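Local coordinates for solute-binding protein (Thermoactinomyces vulgaris, PDB 2ZYO), which binds cyclodextrins and maltodextrins, here holding maltotetraose, and probably serves their uptake into the cell as the solute-binding component of a transporter, at residues K17-A27 with I49-L58; G211-F219 with A366-P377. All coordinates share one frame; numbering follows the deposited sequence.

Near the N terminus, interaction 1 pairs strand 20-25 with strand 50-55. It closes a short loop that is mostly helix 30-47. The chain then runs on for well over a hundred residues before interaction 2 opens. That contact sets helix 206-220 against the end of helix 360-371 and the start of helix 377-394, closing a long loop of 146 residues of mixed helix and strand. The two loops follow in series and neither nest nor cross. The centres of interactions 1 and 2 lie about 46 Å apart, on opposite sides of the chain's centre. Interaction 1 ties a beta-alpha-beta unit together, while interaction 2 is helix packing at the far side of the molecule.

Interaction 1. Residues K17-A27 with I49-L58; sequences KPDKLVVWENA and IQVEVVPVAL
Lys-20 and Gln-50 run alongside each other on one face of two parallel strands. Lys-20 CB touches Gln-50 OE1, and CD runs past the same oxygen. Lys-20 CE then meets Gln-50 NE2 at 3.7 Å. A bend at chi3 (-73°) helps bring Lys-20 NZ beside the next side chain on that face, where it forms a salt bridge with Glu-52 OE1 at 2.9 Å. NZ comes from above the carboxylate plane, 56° out of it. An alanine here would lose the ammonium group and is likely to leave the Glu-52 carboxylate without this positive mate. Water 1 joins Asp-19 OD2 to Gln-50 OE1.

The strands belong to the beta-alpha-beta unit of strand 20-25, helix 30-47 and strand 50-55, part of the periplasmic-binding-protein fold. Backbone bonds alternate between them; Val-23 N to Glu-52 O is 2.8 Å and Val-54 N to Val-23 O is 2.8 Å. Trp-24 shares a face with Lys-20. Val-56 CG2 makes a CH-pi contact over the five-membered ring of Trp-24, 3.9 Å from the centroid, and Val-54 CB approaches Trp-24 CD1 obliquely at 3.6 Å. Lys-64 of helix 61-71 touches both Trp-24 and Val-56. On the other face, Val-23 CG2 packs on Val-51 CG1 at 3.8 Å, and Leu-299 of helix 293-302 also touches Val-23. Glu-25 OE2 accepts from Asn-26 N with its anti lone pair, while OE1 has a hydrogen bond with Thr-36 OG1 and a salt bridge with Lys-126 NZ.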
loop_
_atom_site.group_PDB
_atom_site.type_symbol
_atom_site.label_atom_id
_atom_site.label_comp_id
_atom_site.label_asym_id
_atom_site.label_seq_id
_atom_site.Cartn_x
_atom_site.Cartn_y
_atom_site.Cartn_z
ATOM N N LYS A 17 -16.402 14.267 -29.161
ATOM C CA LYS A 17 -14.993 14.455 -28.835
ATOM C C LYS A 17 -14.832 15.641 -27.888
ATOM O O LYS A 17 -15.265 16.748 -28.208
ATOM C CB LYS A 17 -14.161 14.667 -30.101
ATOM C CG LYS A 17 -12.652 14.624 -29.869
ATOM C CD LYS A 17 -11.872 15.017 -31.115
ATOM C CE LYS A 17 -11.749 13.857 -32.095
ATOM N NZ LYS A 17 -11.033 14.256 -33.339
ATOM N N PRO A 18 -14.220 15.410 -26.713
ATOM C CA PRO A 18 -14.027 16.507 -25.770
ATOM C C PRO A 18 -12.971 17.479 -26.274
ATOM O O PRO A 18 -12.004 17.062 -26.911
ATOM C CB PRO A 18 -13.533 15.799 -24.504
ATOM C CG PRO A 18 -12.886 14.553 -24.996
ATOM C CD PRO A 18 -13.674 14.138 -26.205
ATOM N N ASP A 19 -13.163 18.766 -26.003
ATOM C CA ASP A 19 -12.138 19.755 -26.310
ATOM C C ASP A 19 -10.966 19.563 -25.356
ATOM O O ASP A 19 -9.809 19.801 -25.715
ATOM C CB ASP A 19 -12.689 21.179 -26.196
ATOM C CG ASP A 19 -12.934 21.602 -24.759
ATOM O OD1 ASP A 19 -13.862 21.063 -24.126
ATOM O OD2 ASP A 19 -12.200 22.481 -24.266
ATOM N N LYS A 20 -11.285 19.124 -24.140
ATOM C CA LYS A 20 -10.297 18.941 -23.092
ATOM C C LYS A 20 -10.715 17.860 -22.101
ATOM O O LYS A 20 -11.906 17.625 -21.871
ATOM C CB LYS A 20 -10.034 20.261 -22.355
ATOM C CG LYS A 20 -11.106 20.672 -21.360
ATOM C CD LYS A 20 -10.797 22.013 -20.703
ATOM C CE LYS A 20 -9.663 21.909 -19.697
ATOM N NZ LYS A 20 -9.556 23.136 -18.862
ATOM N N LEU A 21 -9.715 17.196 -21.536
ATOM C CA LEU A 21 -9.910 16.308 -20.404
ATOM C C LEU A 21 -9.076 16.859 -19.260
ATOM O O LEU A 21 -8.037 17.478 -19.492
ATOM C CB LEU A 21 -9.485 14.879 -20.757
ATOM C CG LEU A 21 -10.342 14.179 -21.821
ATOM C CD1 LEU A 21 -9.648 12.932 -22.352
ATOM C CD2 LEU A 21 -11.737 13.846 -21.287
ATOM N N VAL A 22 -9.548 16.658 -18.034
ATOM C CA VAL A 22 -8.860 17.176 -16.852
ATOM C C VAL A 22 -8.350 16.019 -16.000
ATOM O O VAL A 22 -9.070 15.048 -15.763
ATOM C CB VAL A 22 -9.773 18.115 -16.015
ATOM C CG1 VAL A 22 -9.030 18.667 -14.800
ATOM C CG2 VAL A 22 -10.299 19.267 -16.871
ATOM N N VAL A 23 -7.103 16.140 -15.552
ATOM C CA VAL A 23 -6.452 15.122 -14.740
ATOM C C VAL A 23 -5.908 15.794 -13.483
ATOM O O VAL A 23 -5.255 16.831 -13.577
ATOM C CB VAL A 23 -5.288 14.457 -15.522
ATOM C CG1 VAL A 23 -4.475 13.540 -14.635
ATOM C CG2 VAL A 23 -5.817 13.682 -16.729
ATOM N N TRP A 24 -6.194 15.221 -12.315
ATOM C CA TRP A 24 -5.588 15.689 -11.065
ATOM C C TRP A 24 -4.439 14.772 -10.670
ATOM O O TRP A 24 -4.607 13.553 -10.600
ATOM C CB TRP A 24 -6.606 15.749 -9.924
ATOM C CG TRP A 24 -7.667 16.802 -10.063
ATOM C CD1 TRP A 24 -7.689 17.845 -10.944
ATOM C CD2 TRP A 24 -8.848 16.925 -9.266
ATOM N NE1 TRP A 24 -8.827 18.597 -10.760
ATOM C CE2 TRP A 24 -9.551 18.058 -9.731
ATOM C CE3 TRP A 24 -9.385 16.181 -8.207
ATOM C CZ2 TRP A 24 -10.766 18.466 -9.173
ATOM C CZ3 TRP A 24 -10.594 16.588 -7.651
ATOM C CH2 TRP A 24 -11.271 17.719 -8.138
ATOM N N GLU A 25 -3.279 15.366 -10.409
ATOM C CA GLU A 25 -2.089 14.611 -10.033
ATOM C C GLU A 25 -1.421 15.213 -8.796
ATOM O O GLU A 25 -1.528 16.417 -8.546
ATOM C CB GLU A 25 -1.105 14.537 -11.210
ATOM C CG GLU A 25 0.172 13.721 -10.961
ATOM C CD GLU A 25 -0.100 12.273 -10.587
ATOM O OE1 GLU A 25 0.033 11.401 -11.468
ATOM O OE2 GLU A 25 -0.450 12.002 -9.418
ATOM N N ASN A 26 -0.738 14.354 -8.040
ATOM C CA ASN A 26 -0.044 14.713 -6.799
ATOM C C ASN A 26 0.651 16.071 -6.834
ATOM O O ASN A 26 1.460 16.342 -7.720
ATOM C CB ASN A 26 0.969 13.620 -6.436
ATOM C CG ASN A 26 1.529 13.777 -5.033
ATOM O OD1 ASN A 26 1.094 14.634 -4.265
ATOM N ND2 ASN A 26 2.497 12.935 -4.691
ATOM N N ALA A 27 0.328 16.908 -5.850
ATOM C CA ALA A 27 0.842 18.275 -5.784
ATOM C C ALA A 27 2.180 18.392 -5.052
ATOM O O ALA A 27 2.948 19.318 -5.317
ATOM C CB ALA A 27 -0.190 19.194 -5.146
ATOM N N ILE A 49 -6.646 16.540 -28.343
ATOM C CA ILE A 49 -7.474 16.836 -27.172
ATOM C C ILE A 49 -6.596 17.449 -26.089
ATOM O O ILE A 49 -5.592 16.856 -25.700
ATOM C CB ILE A 49 -8.161 15.558 -26.631
ATOM C CG1 ILE A 49 -9.086 14.959 -27.699
ATOM C CG2 ILE A 49 -8.923 15.847 -25.325
ATOM C CD1 ILE A 49 -9.436 13.497 -27.480
ATOM N N GLN A 50 -6.963 18.637 -25.611
ATOM C CA GLN A 50 -6.240 19.265 -24.510
ATOM C C GLN A 50 -6.348 18.383 -23.271
ATOM O O GLN A 50 -7.424 17.877 -22.962
ATOM C CB GLN A 50 -6.815 20.652 -24.203
ATOM C CG GLN A 50 -6.073 21.398 -23.090
ATOM C CD GLN A 50 -6.884 22.520 -22.465
ATOM O OE1 GLN A 50 -7.852 23.016 -23.049
ATOM N NE2 GLN A 50 -6.489 22.927 -21.265
ATOM N N VAL A 51 -5.232 18.179 -22.577
ATOM C CA VAL A 51 -5.280 17.519 -21.275
ATOM C C VAL A 51 -4.661 18.437 -20.229
ATOM O O VAL A 51 -3.449 18.683 -20.237
ATOM C CB VAL A 51 -4.604 16.126 -21.267
ATOM C CG1 VAL A 51 -4.731 15.495 -19.889
ATOM C CG2 VAL A 51 -5.231 15.213 -22.311
ATOM N N GLU A 52 -5.513 18.956 -19.349
ATOM C CA GLU A 52 -5.075 19.828 -18.271
ATOM C C GLU A 52 -4.737 19.000 -17.039
ATOM O O GLU A 52 -5.592 18.295 -16.499
ATOM C CB GLU A 52 -6.156 20.857 -17.934
ATOM C CG GLU A 52 -5.710 21.900 -16.908
ATOM C CD GLU A 52 -6.846 22.757 -16.375
ATOM O OE1 GLU A 52 -8.029 22.400 -16.570
ATOM O OE2 GLU A 52 -6.548 23.793 -15.744
ATOM N N VAL A 53 -3.485 19.092 -16.607
ATOM C CA VAL A 53 -3.031 18.419 -15.399
ATOM C C VAL A 53 -2.970 19.437 -14.267
ATOM O O VAL A 53 -2.180 20.384 -14.317
ATOM C CB VAL A 53 -1.653 17.746 -15.596
ATOM C CG1 VAL A 53 -1.231 17.008 -14.330
ATOM C CG2 VAL A 53 -1.694 16.783 -16.772
ATOM N N VAL A 54 -3.812 19.226 -13.260
ATOM C CA VAL A 54 -3.948 20.140 -12.128
ATOM C C VAL A 54 -3.300 19.512 -10.892
ATOM O O VAL A 54 -3.571 18.353 -10.578
ATOM C CB VAL A 54 -5.441 20.454 -11.837
ATOM C CG1 VAL A 54 -5.587 21.470 -10.701
ATOM C CG2 VAL A 54 -6.143 20.962 -13.092
ATOM N N PRO A 55 -2.425 20.266 -10.199
ATOM C CA PRO A 55 -1.822 19.755 -8.968
ATOM C C PRO A 55 -2.817 19.679 -7.810
ATOM O O PRO A 55 -3.312 20.709 -7.347
ATOM C CB PRO A 55 -0.722 20.778 -8.666
ATOM C CG PRO A 55 -1.200 22.042 -9.291
ATOM C CD PRO A 55 -1.930 21.615 -10.537
ATOM N N VAL A 56 -3.113 18.457 -7.369
ATOM C CA VAL A 56 -3.933 18.218 -6.178
ATOM C C VAL A 56 -3.352 17.039 -5.401
ATOM O O VAL A 56 -3.143 15.957 -5.960
ATOM C CB VAL A 56 -5.425 17.917 -6.504
ATOM C CG1 VAL A 56 -6.245 17.866 -5.219
ATOM C CG2 VAL A 56 -6.019 18.954 -7.456
ATOM N N ALA A 57 -3.095 17.256 -4.112
ATOM C CA ALA A 57 -2.521 16.228 -3.251
ATOM C C ALA A 57 -3.390 14.977 -3.257
ATOM O O ALA A 57 -4.616 15.070 -3.215
ATOM C CB ALA A 57 -2.361 16.753 -1.839
ATOM N N LEU A 58 -2.745 13.815 -3.319
ATOM C CA LEU A 58 -3.448 12.532 -3.377
ATOM C C LEU A 58 -4.572 12.406 -2.351
ATOM O O LEU A 58 -5.707 12.082 -2.705
ATOM C CB LEU A 58 -2.460 11.370 -3.224
ATOM C CG LEU A 58 -1.947 10.624 -4.463
ATOM C CD1 LEU A 58 -1.873 11.484 -5.721
ATOM C CD2 LEU A 58 -0.594 10.009 -4.146
HETATM O O HOH W 1 -9.724 23.310 -24.983
HETATM O O HOH W 2 -9.170 25.243 -21.385
HETATM O O HOH W 3 -0.034 13.396 -2.333
#

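Interaction 2. Residues G211-F219 with A366-P377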
loop_
_atom_site.group_PDB
_atom_site.type_symbol
_atom_site.label_atom_id
_atom_site.label_comp_id
_atom_site.label_asym_id
_atom_site.label_seq_id
_atom_site.Cartn_x
_atom_site.Cartn_y
_atom_site.Cartn_z
ATOM N N GLY A 211 -1.154 -14.723 16.061
ATOM C CA GLY A 211 -0.461 -13.604 15.424
ATOM C C GLY A 211 0.013 -12.580 16.440
ATOM O O GLY A 211 1.167 -12.149 16.406
ATOM N N MET A 212 -0.879 -12.200 17.355
ATOM C CA MET A 212 -0.548 -11.233 18.409
ATOM C C MET A 212 0.477 -11.793 19.402
ATOM O O MET A 212 1.231 -11.034 20.018
ATOM C CB MET A 212 -1.816 -10.760 19.132
ATOM C CG MET A 212 -1.596 -9.633 20.150
ATOM S SD MET A 212 -0.935 -8.100 19.452
ATOM C CE MET A 212 -2.450 -7.212 19.109
ATOM N N ASN A 213 0.505 -13.117 19.558
ATOM C CA ASN A 213 1.538 -13.763 20.368
ATOM C C ASN A 213 2.932 -13.529 19.791
ATOM O O ASN A 213 3.906 -13.386 20.537
ATOM C CB ASN A 213 1.278 -15.265 20.500
ATOM C CG ASN A 213 0.143 -15.587 21.456
ATOM O OD1 ASN A 213 -0.367 -14.718 22.157
ATOM N ND2 ASN A 213 -0.258 -16.850 21.483
ATOM N N GLU A 214 3.023 -13.493 18.462
ATOM C CA GLU A 214 4.283 -13.182 17.789
ATOM C C GLU A 214 4.659 -11.719 18.012
ATOM O O GLU A 214 5.812 -11.409 18.303
ATOM C CB GLU A 214 4.206 -13.489 16.289
ATOM C CG GLU A 214 4.032 -14.969 15.951
ATOM C CD GLU A 214 5.335 -15.764 15.962
ATOM O OE1 GLU A 214 6.285 -15.385 16.683
ATOM O OE2 GLU A 214 5.405 -16.787 15.245
ATOM N N VAL A 215 3.675 -10.829 17.880
ATOM C CA VAL A 215 3.857 -9.401 18.160
ATOM C C VAL A 215 4.424 -9.195 19.568
ATOM O O VAL A 215 5.405 -8.467 19.752
ATOM C CB VAL A 215 2.524 -8.617 17.995
ATOM C CG1 VAL A 215 2.656 -7.182 18.504
ATOM C CG2 VAL A 215 2.067 -8.637 16.539
ATOM N N GLN A 216 3.808 -9.854 20.546
ATOM C CA GLN A 216 4.236 -9.794 21.942
ATOM C C GLN A 216 5.708 -10.171 22.116
ATOM O O GLN A 216 6.434 -9.520 22.868
ATOM C CB GLN A 216 3.350 -10.699 22.800
ATOM C CG GLN A 216 3.561 -10.551 24.300
ATOM C CD GLN A 216 2.635 -11.437 25.105
ATOM O OE1 GLN A 216 2.468 -12.621 24.803
ATOM N NE2 GLN A 216 2.027 -10.869 26.140
ATOM N N LYS A 217 6.140 -11.214 21.406
ATOM C CA LYS A 217 7.523 -11.694 21.480
ATOM C C LYS A 217 8.551 -10.639 21.071
ATOM O O LYS A 217 9.673 -10.628 21.582
ATOM C CB LYS A 217 7.696 -12.961 20.643
ATOM C CG LYS A 217 7.134 -14.215 21.301
ATOM C CD LYS A 217 7.046 -15.379 20.321
ATOM C CE LYS A 217 8.419 -15.876 19.892
ATOM N NZ LYS A 217 8.305 -16.880 18.799
ATOM N N TRP A 218 8.167 -9.748 20.160
ATOM C CA TRP A 218 9.052 -8.669 19.729
ATOM C C TRP A 218 9.373 -7.690 20.858
ATOM O O TRP A 218 10.416 -7.039 20.845
ATOM C CB TRP A 218 8.475 -7.942 18.511
ATOM C CG TRP A 218 8.745 -8.688 17.248
ATOM C CD1 TRP A 218 7.909 -9.565 16.618
ATOM C CD2 TRP A 218 9.950 -8.652 16.472
ATOM N NE1 TRP A 218 8.514 -10.069 15.490
ATOM C CE2 TRP A 218 9.767 -9.526 15.377
ATOM C CE3 TRP A 218 11.162 -7.959 16.592
ATOM C CZ2 TRP A 218 10.754 -9.729 14.406
ATOM C CZ3 TRP A 218 12.145 -8.162 15.624
ATOM C CH2 TRP A 218 11.932 -9.040 14.546
ATOM N N PHE A 219 8.487 -7.619 21.845
ATOM C CA PHE A 219 8.677 -6.728 22.983
ATOM C C PHE A 219 9.215 -7.461 24.212
ATOM O O PHE A 219 10.037 -6.913 24.947
ATOM C CB PHE A 219 7.382 -5.965 23.284
ATOM C CG PHE A 219 6.941 -5.079 22.154
ATOM C CD1 PHE A 219 7.459 -3.795 22.024
ATOM C CD2 PHE A 219 6.040 -5.541 21.196
ATOM C CE1 PHE A 219 7.072 -2.976 20.968
ATOM C CE2 PHE A 219 5.648 -4.727 20.136
ATOM C CZ PHE A 219 6.165 -3.443 20.021
ATOM N N ALA A 366 -4.546 -2.042 20.532
ATOM C CA ALA A 366 -4.375 -3.409 21.020
ATOM C C ALA A 366 -2.907 -3.840 20.989
ATOM O O ALA A 366 -2.432 -4.491 21.918
ATOM C CB ALA A 366 -5.235 -4.377 20.218
ATOM N N HIS A 367 -2.197 -3.468 19.923
ATOM C CA HIS A 367 -0.752 -3.693 19.835
ATOM C C HIS A 367 -0.009 -2.999 20.978
ATOM O O HIS A 367 0.870 -3.595 21.599
ATOM C CB HIS A 367 -0.203 -3.206 18.493
ATOM C CG HIS A 367 -0.397 -4.172 17.366
ATOM N ND1 HIS A 367 -1.634 -4.450 16.827
ATOM C CD2 HIS A 367 0.494 -4.910 16.661
ATOM C CE1 HIS A 367 -1.498 -5.326 15.846
ATOM N NE2 HIS A 367 -0.217 -5.621 15.725
ATOM N N THR A 368 -0.372 -1.744 21.244
ATOM C CA THR A 368 0.239 -0.959 22.319
ATOM C C THR A 368 0.011 -1.599 23.690
ATOM O O THR A 368 0.955 -1.740 24.471
ATOM C CB THR A 368 -0.264 0.505 22.304
ATOM O OG1 THR A 368 0.193 1.144 21.109
ATOM C CG2 THR A 368 0.261 1.286 23.503
ATOM N N PHE A 369 -1.230 -1.999 23.969
ATOM C CA PHE A 369 -1.561 -2.611 25.259
ATOM C C PHE A 369 -0.786 -3.911 25.484
ATOM O O PHE A 369 -0.344 -4.191 26.600
ATOM C CB PHE A 369 -3.073 -2.847 25.402
ATOM C CG PHE A 369 -3.904 -1.594 25.284
ATOM C CD1 PHE A 369 -3.492 -0.399 25.876
ATOM C CD2 PHE A 369 -5.112 -1.614 24.596
ATOM C CE1 PHE A 369 -4.263 0.757 25.764
ATOM C CE2 PHE A 369 -5.890 -0.465 24.481
ATOM C CZ PHE A 369 -5.466 0.721 25.065
ATOM N N VAL A 370 -0.612 -4.688 24.416
ATOM C CA VAL A 370 0.179 -5.919 24.469
ATOM C C VAL A 370 1.670 -5.615 24.656
ATOM O O VAL A 370 2.326 -6.218 25.509
ATOM C CB VAL A 370 -0.056 -6.809 23.214
ATOM C CG1 VAL A 370 0.897 -7.995 23.193
ATOM C CG2 VAL A 370 -1.491 -7.300 23.177
ATOM N N ALA A 371 2.186 -4.668 23.870
ATOM C CA ALA A 371 3.596 -4.267 23.922
ATOM C C ALA A 371 4.016 -3.786 25.308
ATOM O O ALA A 371 5.128 -4.063 25.758
ATOM C CB ALA A 371 3.874 -3.185 22.893
ATOM N N GLN A 372 3.115 -3.068 25.972
ATOM C CA GLN A 372 3.375 -2.505 27.296
ATOM C C GLN A 372 3.076 -3.497 28.423
ATOM O O GLN A 372 3.336 -3.212 29.598
ATOM C CB GLN A 372 2.578 -1.210 27.477
ATOM C CG GLN A 372 3.012 -0.087 26.535
ATOM C CD GLN A 372 2.064 1.103 26.522
ATOM O OE1 GLN A 372 0.947 1.039 27.040
ATOM N NE2 GLN A 372 2.508 2.196 25.913
ATOM N N GLY A 373 2.538 -4.661 28.061
ATOM C CA GLY A 373 2.217 -5.709 29.030
ATOM C C GLY A 373 1.013 -5.390 29.897
ATOM O O GLY A 373 0.848 -5.958 30.979
ATOM N N LYS A 374 0.168 -4.480 29.418
ATOM C CA LYS A 374 -1.031 -4.074 30.148
ATOM C C LYS A 374 -2.151 -5.097 30.000
ATOM O O LYS A 374 -2.960 -5.280 30.913
ATOM C CB LYS A 374 -1.502 -2.692 29.691
ATOM C CG LYS A 374 -0.594 -1.558 30.141
ATOM C CD LYS A 374 -1.128 -0.202 29.722
ATOM C CE LYS A 374 -0.212 0.913 30.204
ATOM N NZ LYS A 374 -0.660 2.250 29.732
ATOM N N GLN A 375 -2.191 -5.759 28.844
ATOM C CA GLN A 375 -3.191 -6.784 28.558
ATOM C C GLN A 375 -2.585 -7.981 27.840
ATOM O O GLN A 375 -1.553 -7.861 27.178
ATOM C CB GLN A 375 -4.315 -6.209 27.698
ATOM C CG GLN A 375 -5.288 -5.321 28.443
ATOM C CD GLN A 375 -6.407 -4.837 27.555
ATOM O OE1 GLN A 375 -6.174 -4.135 26.571
ATOM N NE2 GLN A 375 -7.635 -5.212 27.892
ATOM N N THR A 376 -3.236 -9.133 27.973
ATOM C CA THR A 376 -2.854 -10.319 27.214
ATOM C C THR A 376 -3.321 -10.140 25.766
ATOM O O THR A 376 -4.241 -9.360 25.510
ATOM C CB THR A 376 -3.478 -11.613 27.792
ATOM O OG1 THR A 376 -4.901 -11.578 27.627
ATOM C CG2 THR A 376 -3.131 -11.784 29.273
ATOM N N PRO A 377 -2.675 -10.837 24.812
ATOM C CA PRO A 377 -3.142 -10.839 23.425
ATOM C C PRO A 377 -4.654 -11.052 23.278
ATOM O O PRO A 377 -5.308 -10.285 22.570
ATOM C CB PRO A 377 -2.359 -11.999 22.809
ATOM C CG PRO A 377 -1.068 -11.958 23.540
ATOM C CD PRO A 377 -1.441 -11.629 24.962
HETATM O O HOH W 4 1.269 -8.360 27.305
#
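Met-212 of helix 206-220 is a knob in a hole made by Ala-366, His-367 and Val-370 of helix 360-371 and Pro-377 at the start of helix 377-394. The short helical segments 211-219 and 366-371 cross at -51°, with their axes 9.3 Å apart. Met-212 CG stands anti to the backbone N (chi1 -174°) and meets Pro-377 CB at 3.6 Å. Bends at chi2 and chi3 then carry the sulfur and methyl over one face of the His-367 imidazole. Met-212 SD lies 4.4 Å from the His-367 ring centroid, nearly on the ring normal, a Met-aromatic contact. CE of Met-212 makes a CH-pi contact on the same face, offset toward the rim, 3.9 Å from the His-367 centroid. Two hydrogen bonds fix the imidazole: ND1 to the Ile-363 carbonyl, and NE2 with Thr-177 OG1. Val-215 CG1 touches His-367 CD2 obliquely at 3.6 Å.

Further along helix 206-220, Ala-371 CB sits over the centre of one Phe-219 face in a CH-pi contact, 3.4 Å from the ring centroid and 3° off the normal. Gln-216 CB lies on Val-370 CG1 at 3.7 Å. The extended Gln-216 chain reaches water 4, which accepts from NE2 and donates to the carbonyls of Val-370 and Gln-375. This water links helix 206-220 to the turn after helix 360-371. In that turn Gly-373, with positive phi, forms a Schellman motif with the last helical turn, and Thr-376 then N-caps helix 377-394.

Leu-381 and Ala-380 of helix 377-394 touch Met-212 and Val-370 respectively. Helix 174-183 packs on Val-215 through Leu-180 and Phe-181, and its Phe-174 touches His-367.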